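PDB 6GMM: adhesin LabA from Helicobacter pylori, which probably recognises LacdiNAc-type glycans of the gastric mucosa as a lectin-like adhesin, so that the bacterium can attach to its host. Local coordinates for residues I26-S29 against N33-N36; V75-I80 against N100-Q105; V190-A195 against N251-V256; A404-L409 against Q416-K421. All coordinates share one frame; numbering follows the deposited sequence.

Contact 1. Residues I26-S29 against N33-N36; sequences IRQS and NAIN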
loop_
_atom_site.group_PDB
_atom_site.type_symbol
_atom_site.label_atom_id
_atom_site.label_comp_id
_atom_site.label_asym_id
_atom_site.label_seq_id
_atom_site.Cartn_x
_atom_site.Cartn_y
_atom_site.Cartn_z
ATOM N N ILE A 26 25.858 -7.465 14.315
ATOM C CA ILE A 26 27.165 -8.019 13.970
ATOM C C ILE A 26 27.283 -9.448 14.487
ATOM O O ILE A 26 27.806 -10.318 13.779
ATOM C CB ILE A 26 28.319 -7.091 14.414
ATOM C CG1 ILE A 26 28.318 -5.759 13.629
ATOM C CG2 ILE A 26 29.691 -7.786 14.288
ATOM C CD1 ILE A 26 28.998 -5.791 12.193
ATOM N N ARG A 27 26.720 -9.687 15.690
ATOM C CA ARG A 27 26.655 -10.994 16.327
ATOM C C ARG A 27 25.767 -11.878 15.453
ATOM O O ARG A 27 26.224 -12.938 15.022
ATOM C CB ARG A 27 26.133 -10.879 17.779
ATOM C CG ARG A 27 27.244 -10.592 18.818
ATOM C CD ARG A 27 26.789 -9.687 19.965
ATOM N NE ARG A 27 26.569 -10.424 21.214
ATOM C CZ ARG A 27 27.067 -10.084 22.406
ATOM N NH1 ARG A 27 26.805 -10.824 23.476
ATOM N NH2 ARG A 27 27.831 -9.006 22.535
ATOM N N GLN A 28 24.553 -11.380 15.088
ATOM C CA GLN A 28 23.597 -12.084 14.231
ATOM C C GLN A 28 24.213 -12.459 12.866
ATOM O O GLN A 28 24.007 -13.581 12.400
ATOM C CB GLN A 28 22.354 -11.229 14.027
ATOM C CG GLN A 28 21.061 -11.872 14.496
ATOM C CD GLN A 28 19.850 -11.026 14.137
ATOM O OE1 GLN A 28 19.867 -9.783 14.197
ATOM N NE2 GLN A 28 18.757 -11.684 13.771
ATOM N N SER A 29 25.020 -11.553 12.265
ATOM C CA SER A 29 25.685 -11.748 10.959
ATOM C C SER A 29 26.672 -12.900 10.911
ATOM O O SER A 29 27.075 -13.321 9.821
ATOM C CB SER A 29 26.401 -10.476 10.522
ATOM O OG SER A 29 25.551 -9.350 10.563
ATOM N N ASN A 33 22.493 -20.122 11.540
ATOM C CA ASN A 33 21.160 -20.478 12.026
ATOM C C ASN A 33 20.260 -19.237 11.934
ATOM O O ASN A 33 19.198 -19.326 11.333
ATOM C CB ASN A 33 21.250 -20.985 13.461
ATOM C CG ASN A 33 19.934 -21.063 14.180
ATOM O OD1 ASN A 33 19.135 -21.978 13.953
ATOM N ND2 ASN A 33 19.702 -20.109 15.085
ATOM N N ALA A 34 20.718 -18.073 12.467
ATOM C CA ALA A 34 19.996 -16.786 12.446
ATOM C C ALA A 34 19.797 -16.268 11.028
ATOM O O ALA A 34 18.775 -15.652 10.744
ATOM C CB ALA A 34 20.725 -15.744 13.285
ATOM N N ILE A 35 20.755 -16.531 10.135
ATOM C CA ILE A 35 20.634 -16.127 8.732
ATOM C C ILE A 35 19.598 -17.029 8.053
ATOM O O ILE A 35 18.715 -16.514 7.368
ATOM C CB ILE A 35 22.027 -16.114 8.021
ATOM C CG1 ILE A 35 22.946 -15.043 8.654
ATOM C CG2 ILE A 35 21.866 -15.876 6.515
ATOM C CD1 ILE A 35 24.411 -15.214 8.358
ATOM N N ASN A 36 19.674 -18.372 8.272
ATOM C CA ASN A 36 18.699 -19.318 7.698
ATOM C C ASN A 36 17.297 -18.962 8.164
ATOM O O ASN A 36 16.385 -18.930 7.344
ATOM C CB ASN A 36 19.019 -20.777 8.080
ATOM C CG ASN A 36 20.260 -21.344 7.431
ATOM O OD1 ASN A 36 20.718 -20.893 6.372
ATOM N ND2 ASN A 36 20.806 -22.377 8.040
#

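Contact 2. Residues V75-I80 against N100-Q105; sequences VMSYAI and NTPSNQ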
loop_
_atom_site.group_PDB
_atom_site.type_symbol
_atom_site.label_atom_id
_atom_site.label_comp_id
_atom_site.label_asym_id
_atom_site.label_seq_id
_atom_site.Cartn_x
_atom_site.Cartn_y
_atom_site.Cartn_z
ATOM N N VAL A 75 -22.220 4.676 -7.804
ATOM C CA VAL A 75 -23.100 5.409 -6.902
ATOM C C VAL A 75 -23.472 6.825 -7.408
ATOM O O VAL A 75 -24.500 7.347 -6.959
ATOM C CB VAL A 75 -22.561 5.418 -5.440
ATOM C CG1 VAL A 75 -21.612 6.584 -5.188
ATOM C CG2 VAL A 75 -23.712 5.412 -4.438
ATOM N N MET A 76 -22.686 7.454 -8.328
ATOM C CA MET A 76 -23.136 8.802 -8.714
ATOM C C MET A 76 -23.329 9.064 -10.260
ATOM O O MET A 76 -23.777 10.153 -10.614
ATOM C CB MET A 76 -22.258 9.892 -8.077
ATOM C CG MET A 76 -20.780 9.660 -8.215
ATOM S SD MET A 76 -20.225 9.944 -9.903
ATOM C CE MET A 76 -20.167 11.788 -9.914
ATOM N N SER A 77 -23.021 8.094 -11.144
ATOM C CA SER A 77 -23.156 8.236 -12.603
ATOM C C SER A 77 -24.598 8.589 -13.033
ATOM O O SER A 77 -24.806 9.419 -13.938
ATOM C CB SER A 77 -22.683 6.973 -13.308
ATOM O OG SER A 77 -23.455 5.846 -12.909
ATOM N N TYR A 78 -25.593 8.018 -12.320
ATOM C CA TYR A 78 -26.989 8.301 -12.575
ATOM C C TYR A 78 -27.320 9.781 -12.417
ATOM O O TYR A 78 -28.180 10.270 -13.132
ATOM C CB TYR A 78 -27.901 7.416 -11.705
ATOM C CG TYR A 78 -28.213 7.947 -10.328
ATOM C CD1 TYR A 78 -27.339 7.744 -9.269
ATOM C CD2 TYR A 78 -29.414 8.601 -10.069
ATOM C CE1 TYR A 78 -27.632 8.216 -7.989
ATOM C CE2 TYR A 78 -29.718 9.078 -8.795
ATOM C CZ TYR A 78 -28.816 8.900 -7.760
ATOM O OH TYR A 78 -29.116 9.372 -6.502
ATOM N N ALA A 79 -26.686 10.494 -11.504
ATOM C CA ALA A 79 -27.018 11.903 -11.336
ATOM C C ALA A 79 -26.128 12.835 -12.167
ATOM O O ALA A 79 -26.183 14.055 -12.005
ATOM C CB ALA A 79 -26.989 12.278 -9.864
ATOM N N ILE A 80 -25.322 12.271 -13.072
ATOM C CA ILE A 80 -24.483 13.109 -13.929
ATOM C C ILE A 80 -25.339 13.625 -15.062
ATOM O O ILE A 80 -25.942 12.821 -15.797
ATOM C CB ILE A 80 -23.235 12.367 -14.474
ATOM C CG1 ILE A 80 -22.208 12.127 -13.378
ATOM C CG2 ILE A 80 -22.622 13.133 -15.677
ATOM C CD1 ILE A 80 -21.212 11.075 -13.733
ATOM N N ASN A 100 -24.839 -2.457 -20.137
ATOM C CA ASN A 100 -24.295 -2.950 -18.874
ATOM C C ASN A 100 -23.734 -1.847 -18.006
ATOM O O ASN A 100 -22.927 -2.124 -17.138
ATOM C CB ASN A 100 -23.266 -4.075 -19.106
ATOM C CG ASN A 100 -23.731 -5.100 -20.098
ATOM O OD1 ASN A 100 -24.802 -5.711 -19.945
ATOM N ND2 ASN A 100 -22.944 -5.293 -21.145
ATOM N N THR A 101 -24.195 -0.606 -18.192
ATOM C CA THR A 101 -23.736 0.497 -17.359
ATOM C C THR A 101 -24.267 0.354 -15.901
ATOM O O THR A 101 -25.148 -0.486 -15.649
ATOM C CB THR A 101 -24.114 1.862 -17.986
ATOM O OG1 THR A 101 -25.533 2.038 -17.961
ATOM C CG2 THR A 101 -23.538 2.049 -19.384
ATOM N N PRO A 102 -23.743 1.154 -14.931
ATOM C CA PRO A 102 -24.269 1.046 -13.563
ATOM C C PRO A 102 -25.775 1.267 -13.512
ATOM O O PRO A 102 -26.289 2.178 -14.142
ATOM C CB PRO A 102 -23.550 2.172 -12.806
ATOM C CG PRO A 102 -22.361 2.511 -13.623
ATOM C CD PRO A 102 -22.682 2.192 -15.033
ATOM N N SER A 103 -26.474 0.407 -12.783
ATOM C CA SER A 103 -27.906 0.496 -12.530
ATOM C C SER A 103 -28.288 1.942 -12.119
ATOM O O SER A 103 -27.638 2.538 -11.232
ATOM C CB SER A 103 -28.272 -0.443 -11.384
ATOM O OG SER A 103 -28.486 -1.769 -11.833
ATOM N N ASN A 104 -29.318 2.504 -12.766
ATOM C CA ASN A 104 -29.784 3.846 -12.426
ATOM C C ASN A 104 -30.836 3.764 -11.313
ATOM O O ASN A 104 -31.055 2.671 -10.775
ATOM C CB ASN A 104 -30.223 4.651 -13.669
ATOM C CG ASN A 104 -31.439 4.138 -14.412
ATOM O OD1 ASN A 104 -32.389 3.615 -13.833
ATOM N ND2 ASN A 104 -31.474 4.369 -15.716
ATOM N N GLN A 105 -31.486 4.896 -10.968
ATOM C CA GLN A 105 -32.459 4.930 -9.880
ATOM C C GLN A 105 -33.716 4.074 -10.164
ATOM O O GLN A 105 -34.433 3.757 -9.209
ATOM C CB GLN A 105 -32.808 6.370 -9.441
ATOM C CG GLN A 105 -33.521 7.247 -10.461
ATOM C CD GLN A 105 -32.611 7.967 -11.439
ATOM O OE1 GLN A 105 -31.885 7.356 -12.250
ATOM N NE2 GLN A 105 -32.709 9.297 -11.442
HETATM O O HOH W 1 -30.388 8.396 -14.372
HETATM O O HOH W 2 -31.006 10.987 -12.888
#

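Contact 3. Residues V190-A195 against N251-V256; sequences VLLEQA and NAAIAV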
loop_
_atom_site.group_PDB
_atom_site.type_symbol
_atom_site.label_atom_id
_atom_site.label_comp_id
_atom_site.label_asym_id
_atom_site.label_seq_id
_atom_site.Cartn_x
_atom_site.Cartn_y
_atom_site.Cartn_z
ATOM N N VAL A 190 -2.738 -3.173 -15.027
ATOM C CA VAL A 190 -3.796 -2.819 -15.996
ATOM C C VAL A 190 -5.032 -2.301 -15.249
ATOM O O VAL A 190 -5.522 -1.218 -15.563
ATOM C CB VAL A 190 -4.126 -4.042 -16.895
ATOM C CG1 VAL A 190 -5.359 -3.807 -17.760
ATOM C CG2 VAL A 190 -2.926 -4.414 -17.759
ATOM N N LEU A 191 -5.526 -3.071 -14.265
ATOM C CA LEU A 191 -6.718 -2.729 -13.481
ATOM C C LEU A 191 -6.592 -1.420 -12.730
ATOM O O LEU A 191 -7.519 -0.614 -12.781
ATOM C CB LEU A 191 -7.118 -3.875 -12.552
ATOM C CG LEU A 191 -7.420 -5.177 -13.295
ATOM C CD1 LEU A 191 -7.696 -6.296 -12.350
ATOM C CD2 LEU A 191 -8.536 -4.985 -14.323
ATOM N N LEU A 192 -5.444 -1.163 -12.100
ATOM C CA LEU A 192 -5.225 0.108 -11.409
ATOM C C LEU A 192 -5.209 1.291 -12.375
ATOM O O LEU A 192 -5.627 2.389 -11.996
ATOM C CB LEU A 192 -3.953 0.070 -10.549
ATOM C CG LEU A 192 -4.106 -0.730 -9.259
ATOM C CD1 LEU A 192 -2.783 -1.018 -8.680
ATOM C CD2 LEU A 192 -5.011 -0.002 -8.225
ATOM N N GLU A 193 -4.770 1.060 -13.630
ATOM C CA GLU A 193 -4.784 2.083 -14.665
ATOM C C GLU A 193 -6.250 2.388 -15.037
ATOM O O GLU A 193 -6.631 3.568 -15.159
ATOM C CB GLU A 193 -3.958 1.649 -15.895
ATOM C CG GLU A 193 -4.088 2.584 -17.101
ATOM C CD GLU A 193 -3.748 4.051 -16.872
ATOM O OE1 GLU A 193 -2.718 4.333 -16.216
ATOM O OE2 GLU A 193 -4.507 4.920 -17.361
ATOM N N GLN A 194 -7.082 1.307 -15.155
ATOM C CA GLN A 194 -8.507 1.404 -15.464
ATOM C C GLN A 194 -9.170 2.229 -14.374
ATOM O O GLN A 194 -9.922 3.152 -14.677
ATOM C CB GLN A 194 -9.173 0.013 -15.537
ATOM C CG GLN A 194 -8.769 -0.883 -16.710
ATOM C CD GLN A 194 -8.294 -0.120 -17.916
ATOM O OE1 GLN A 194 -9.022 0.678 -18.526
ATOM N NE2 GLN A 194 -7.048 -0.347 -18.270
ATOM N N ALA A 195 -8.824 1.948 -13.110
ATOM C CA ALA A 195 -9.369 2.653 -11.953
ATOM C C ALA A 195 -8.972 4.130 -12.034
ATOM O O ALA A 195 -9.767 4.984 -11.656
ATOM C CB ALA A 195 -8.819 2.041 -10.679
ATOM N N ASN A 251 -0.969 4.645 -4.058
ATOM C CA ASN A 251 -0.351 3.777 -3.057
ATOM C C ASN A 251 -0.422 2.285 -3.437
ATOM O O ASN A 251 0.604 1.625 -3.424
ATOM C CB ASN A 251 -0.928 4.057 -1.668
ATOM C CG ASN A 251 -0.376 5.319 -1.025
ATOM O OD1 ASN A 251 0.831 5.502 -0.902
ATOM N ND2 ASN A 251 -1.241 6.216 -0.572
ATOM N N ALA A 252 -1.589 1.761 -3.817
ATOM C CA ALA A 252 -1.695 0.343 -4.246
ATOM C C ALA A 252 -0.806 0.054 -5.503
ATOM O O ALA A 252 -0.353 -1.074 -5.668
ATOM C CB ALA A 252 -3.147 -0.009 -4.564
ATOM N N ALA A 253 -0.606 1.061 -6.392
ATOM C CA ALA A 253 0.225 0.912 -7.598
ATOM C C ALA A 253 1.682 0.784 -7.183
ATOM O O ALA A 253 2.411 -0.031 -7.754
ATOM C CB ALA A 253 0.046 2.099 -8.539
ATOM N N ILE A 254 2.082 1.533 -6.133
ATOM C CA ILE A 254 3.446 1.446 -5.581
ATOM C C ILE A 254 3.662 0.003 -5.050
ATOM O O ILE A 254 4.667 -0.623 -5.401
ATOM C CB ILE A 254 3.770 2.571 -4.546
ATOM C CG1 ILE A 254 3.747 3.969 -5.236
ATOM C CG2 ILE A 254 5.158 2.329 -3.880
ATOM C CD1 ILE A 254 4.085 5.298 -4.259
ATOM N N ALA A 255 2.662 -0.559 -4.330
ATOM C CA ALA A 255 2.739 -1.930 -3.789
ATOM C C ALA A 255 2.913 -2.973 -4.900
ATOM O O ALA A 255 3.567 -3.980 -4.688
ATOM C CB ALA A 255 1.487 -2.244 -2.977
ATOM N N VAL A 256 2.304 -2.725 -6.083
ATOM C CA VAL A 256 2.287 -3.609 -7.256
ATOM C C VAL A 256 3.659 -3.599 -7.923
ATOM O O VAL A 256 4.104 -4.663 -8.339
ATOM C CB VAL A 256 1.101 -3.256 -8.212
ATOM C CG1 VAL A 256 1.185 -4.040 -9.521
ATOM C CG2 VAL A 256 -0.232 -3.533 -7.531
#

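Contact 4. Residues A404-L409 against Q416-K421; sequences AAISSL and QNVVSK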
loop_
_atom_site.group_PDB
_atom_site.type_symbol
_atom_site.label_atom_id
_atom_site.label_comp_id
_atom_site.label_asym_id
_atom_site.label_seq_id
_atom_site.Cartn_x
_atom_site.Cartn_y
_atom_site.Cartn_z
ATOM N N ALA A 404 35.310 8.275 24.670
ATOM C CA ALA A 404 35.634 9.699 24.606
ATOM C C ALA A 404 34.567 10.525 25.347
ATOM O O ALA A 404 34.917 11.323 26.217
ATOM C CB ALA A 404 35.727 10.147 23.151
ATOM N N ALA A 405 33.281 10.276 25.056
ATOM C CA ALA A 405 32.137 10.967 25.656
ATOM C C ALA A 405 32.107 10.830 27.172
ATOM O O ALA A 405 31.936 11.830 27.867
ATOM C CB ALA A 405 30.825 10.474 25.032
ATOM N N ILE A 406 32.357 9.622 27.682
ATOM C CA ILE A 406 32.354 9.337 29.124
ATOM C C ILE A 406 33.462 10.099 29.862
ATOM O O ILE A 406 33.199 10.646 30.933
ATOM C CB ILE A 406 32.370 7.805 29.371
ATOM C CG1 ILE A 406 30.995 7.234 28.984
ATOM C CG2 ILE A 406 32.679 7.446 30.822
ATOM C CD1 ILE A 406 31.015 5.860 28.639
ATOM N N SER A 407 34.657 10.194 29.255
ATOM C CA SER A 407 35.849 10.855 29.804
ATOM C C SER A 407 35.609 12.233 30.428
ATOM O O SER A 407 36.147 12.501 31.502
ATOM C CB SER A 407 36.941 10.941 28.746
ATOM O OG SER A 407 37.385 9.638 28.405
ATOM N N SER A 408 34.806 13.088 29.778
ATOM C CA SER A 408 34.520 14.431 30.283
ATOM C C SER A 408 33.388 14.487 31.317
ATOM O O SER A 408 33.277 15.477 32.042
ATOM C CB SER A 408 34.232 15.385 29.130
ATOM O OG SER A 408 33.087 14.991 28.392
ATOM N N LEU A 409 32.557 13.439 31.384
ATOM C CA LEU A 409 31.407 13.365 32.285
ATOM C C LEU A 409 31.778 13.227 33.774
ATOM O O LEU A 409 32.769 12.553 34.078
ATOM C CB LEU A 409 30.493 12.208 31.851
ATOM C CG LEU A 409 29.176 12.563 31.160
ATOM C CD1 LEU A 409 29.397 13.307 29.849
ATOM C CD2 LEU A 409 28.370 11.322 30.880
ATOM N N GLN A 416 32.560 4.015 33.000
ATOM C CA GLN A 416 33.557 3.484 32.053
ATOM C C GLN A 416 33.249 2.054 31.535
ATOM O O GLN A 416 33.488 1.766 30.349
ATOM C CB GLN A 416 34.994 3.582 32.613
ATOM C CG GLN A 416 35.299 2.726 33.848
ATOM C CD GLN A 416 36.636 3.029 34.488
ATOM O OE1 GLN A 416 37.471 3.779 33.954
ATOM N NE2 GLN A 416 36.877 2.433 35.653
ATOM N N ASN A 417 32.641 1.205 32.397
ATOM C CA ASN A 417 32.311 -0.184 32.082
ATOM C C ASN A 417 30.974 -0.399 31.324
ATOM O O ASN A 417 30.618 -1.557 31.070
ATOM C CB ASN A 417 32.366 -1.039 33.348
ATOM C CG ASN A 417 33.764 -1.200 33.910
ATOM O OD1 ASN A 417 34.761 -1.370 33.166
ATOM N ND2 ASN A 417 33.855 -1.171 35.243
ATOM N N VAL A 418 30.275 0.694 30.911
ATOM C CA VAL A 418 29.019 0.635 30.122
ATOM C C VAL A 418 29.227 -0.165 28.821
ATOM O O VAL A 418 28.311 -0.806 28.315
ATOM C CB VAL A 418 28.368 2.029 29.870
ATOM C CG1 VAL A 418 29.170 2.873 28.882
ATOM C CG2 VAL A 418 26.922 1.888 29.405
ATOM N N VAL A 419 30.451 -0.090 28.293
ATOM C CA VAL A 419 30.935 -0.798 27.121
ATOM C C VAL A 419 32.271 -1.411 27.498
ATOM O O VAL A 419 32.973 -0.925 28.402
ATOM C CB VAL A 419 31.029 0.075 25.838
ATOM C CG1 VAL A 419 29.673 0.618 25.433
ATOM C CG2 VAL A 419 32.036 1.215 25.988
ATOM N N SER A 420 32.590 -2.512 26.840
ATOM C CA SER A 420 33.857 -3.212 26.995
ATOM C C SER A 420 34.122 -3.987 25.720
ATOM O O SER A 420 33.184 -4.284 24.960
ATOM C CB SER A 420 33.866 -4.124 28.226
ATOM O OG SER A 420 32.882 -5.145 28.193
ATOM N N LYS A 421 35.403 -4.242 25.456
ATOM C CA LYS A 421 35.845 -5.047 24.327
ATOM C C LYS A 421 36.818 -6.128 24.820
ATOM O O LYS A 421 37.584 -5.916 25.770
ATOM C CB LYS A 421 36.355 -4.221 23.130
ATOM C CG LYS A 421 37.510 -3.275 23.418
ATOM C CD LYS A 421 37.833 -2.477 22.154
ATOM C CE LYS A 421 39.258 -2.642 21.685
ATOM N NZ LYS A 421 39.504 -1.914 20.411
#

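Contact 1. Residues I26-S29 against N33-N36
Ile35 reaches back across a short turn to lie against the backbone carbonyls of Gln28 and Ser29, while its neighbour Ala34 meets the side of Gln28. The Ile35 side chain starts at a CB that does not aim straight at residues 26-29, and the contact is made further out. Its CG1 branch stands anti to the carbonyl carbon (chi1 -64°), which swings it back beside the backbone N and brings CG1 of Ile35 within 4.2 Å of Gln28 O. One bond further, an extended second torsion (chi2 162°) carries the tip to Ser29, where CD1 of Ile35 comes to 3.6 Å from Ser29 O. Ile35 CD1 is also 4.1 Å from Ser29 C. The isoleucine is buried further by Leu385 of helix 369-386 and by Leu272, Phe278 and Phe286 from loops.

The two segments form the corner between helices 4-28 and 32-50, where the chain bends without laying the second helix back antiparallel along the first. No hydrogen bond joins the segments, and the contact is one of van der Waals touches. Ser29 turns its CB away, and its OG bonds instead to Leu25 O, four residues back. On the more open side, the methyl of Ala34 points at the first helix, with Ala34 CB 4.0 Å from Gln28 O and 4.1 Å from Gln28 CG, the atom through which the glutamine side chain makes its touch.

Contact 2. Residues V75-I80 against N100-Q105
Two waters lie between Tyr78 and Gln105, both within hydrogen-bonding distance of Tyr78 O and each beside a different end of the glutamine amide. Water 1 lies 2.8 Å from Gln105 OE1 and 3.2 Å from Tyr78 O. Water 2 accepts from the other end, with Gln105 NE2 at 2.8 Å, and stands 2.9 Å from Tyr78 O. A water thus sits at both the oxygen and the nitrogen, which would tend to hold the amide in this orientation. No direct hydrogen bond crosses between the segments.

The van der Waals contacts centre on the same pair. The Gln105 chain is bent at its second torsion (chi2 -85°), which folds the amide back toward the tyrosine; the two side chains cross at about a right angle, and the planes of the tyrosine ring and the glutamine amide are 78° apart. Gln105 OE1 approaches Tyr78 CD2 to 3.5 Å from an oblique direction, whereas NE2 lies in the ring plane at its edge. One face of the ring carries the methyl of Ala79 over its centre, and the Tyr78 and His327 rings meet edge-to-face. Nearer the backbone, Tyr78 CB and Asn104 CB are 4.1 Å apart. A smaller touch sets Ser77 OG 3.6 Å from Pro102 CG, on a proline also packed against Trp73 and Tyr138.

Asn104 OD1 bonds to Trp106 N, the signature of an Asx turn, and also reaches Gly108 N. The arrangement belongs to the long loop linking antiparallel strands 96-98 and 111-113, packed against Ser77 and Tyr78, which follow on from helix 57-76, in a region also tied by the Cys83-Cys113 disulfide.

Contact 3. Residues V190-A195 against N251-V256
An antiparallel pair of long helices, 188-205 and 239-264, meets here through Leu192 and three residues of the partner helix, Ala252, Ala253 and Val256. The local axes run at 166° to each other and approach to 10.3 Å. Leu192 points toward the partner helix, and its forked end divides the work. CD1 lies over the backbone, 3.7 Å from Ala253 CA, and also meets Val256, whose CG2 is 3.8 Å from Leu192 CD1. CD2 takes the other direction along the helix, with Ala252 CB 4.1 Å from Leu192 CD2. All these contacts are apolar or van der Waals, with no hydrogen bond between the segments.

The two helices belong to the elongated helical bundle of this SabA-type adhesin domain, and the chain between them includes the Cys206-Cys235 disulfide. Helix 57-76 covers the pair from a further side, touching Leu192 through Ala65 and Val256 through Val62. The small Ala253 side chain lets CD1 of Leu192 approach the backbone of helix 239-264.

The Leu192 and Val256 chains run by one another in opposing senses. In Val256, CG1 is anti to the backbone N (chi1 172°), leaving CG2 beside that nitrogen and facing the leucine.

Contact 4. Residues A404-L409 against Q416-K421
Ile406 lays the tip of its longer branch against Val418, with Ile406 CD1 only 3.5 Å from Val418 CG1. The branch gets there because CG1 of Ile406 is anti to the carbonyl carbon (chi1 -71°) and the chain then continues nearly extended. The two side chains meet at a slant. On the valine, the touching methyl is the one set between backbone N and carbonyl carbon (chi1 71°). The second branch of the isoleucine turns to the start of the other segment, where Ile406 CG2 lies 4.1 Å from Gln416 N; the Gln416 side chain itself leads away.

Between the segments the chain leaves helix 388-408, passes through the short helix 412-415 and enters strand 419-423, which pairs antiparallel with strand 433-437. Ile406 therefore fills the inside of this helix-to-strand connection, also touching Ala412 and Leu415. Val418 rests in addition on Ile402 and on Leu16 of helix 4-28, while its backbone bonds to Asp438. The backbone of Ile406 is engaged as well: Leu409 N bonds to Ile406 O at 2.9 Å as the chain turns.

In the fold
The four contacts are strung along an elongated, mostly helical chain. Contacts 2 and 4 are the furthest apart, with centres 72 Å from each other on opposite sides of the chain's centre, and contact 3 sits nearest that centre, about 10 Å away. Contacts 2 and 3 share helix 57-76, which runs into contact 2 and covers contact 3; their centres are 24 Å apart. Contacts 1 and 4 come within about 8 Å at their nearest atoms: helix 4-28 carries residues of contact 1 and packs on contact 4, and helix 388-408 does the reverse. Contacts 1 and 2, 58 Å apart between centres, are linked in sequence by consecutive helices. No glycan site is located here, so none of the contacts can be assigned to one.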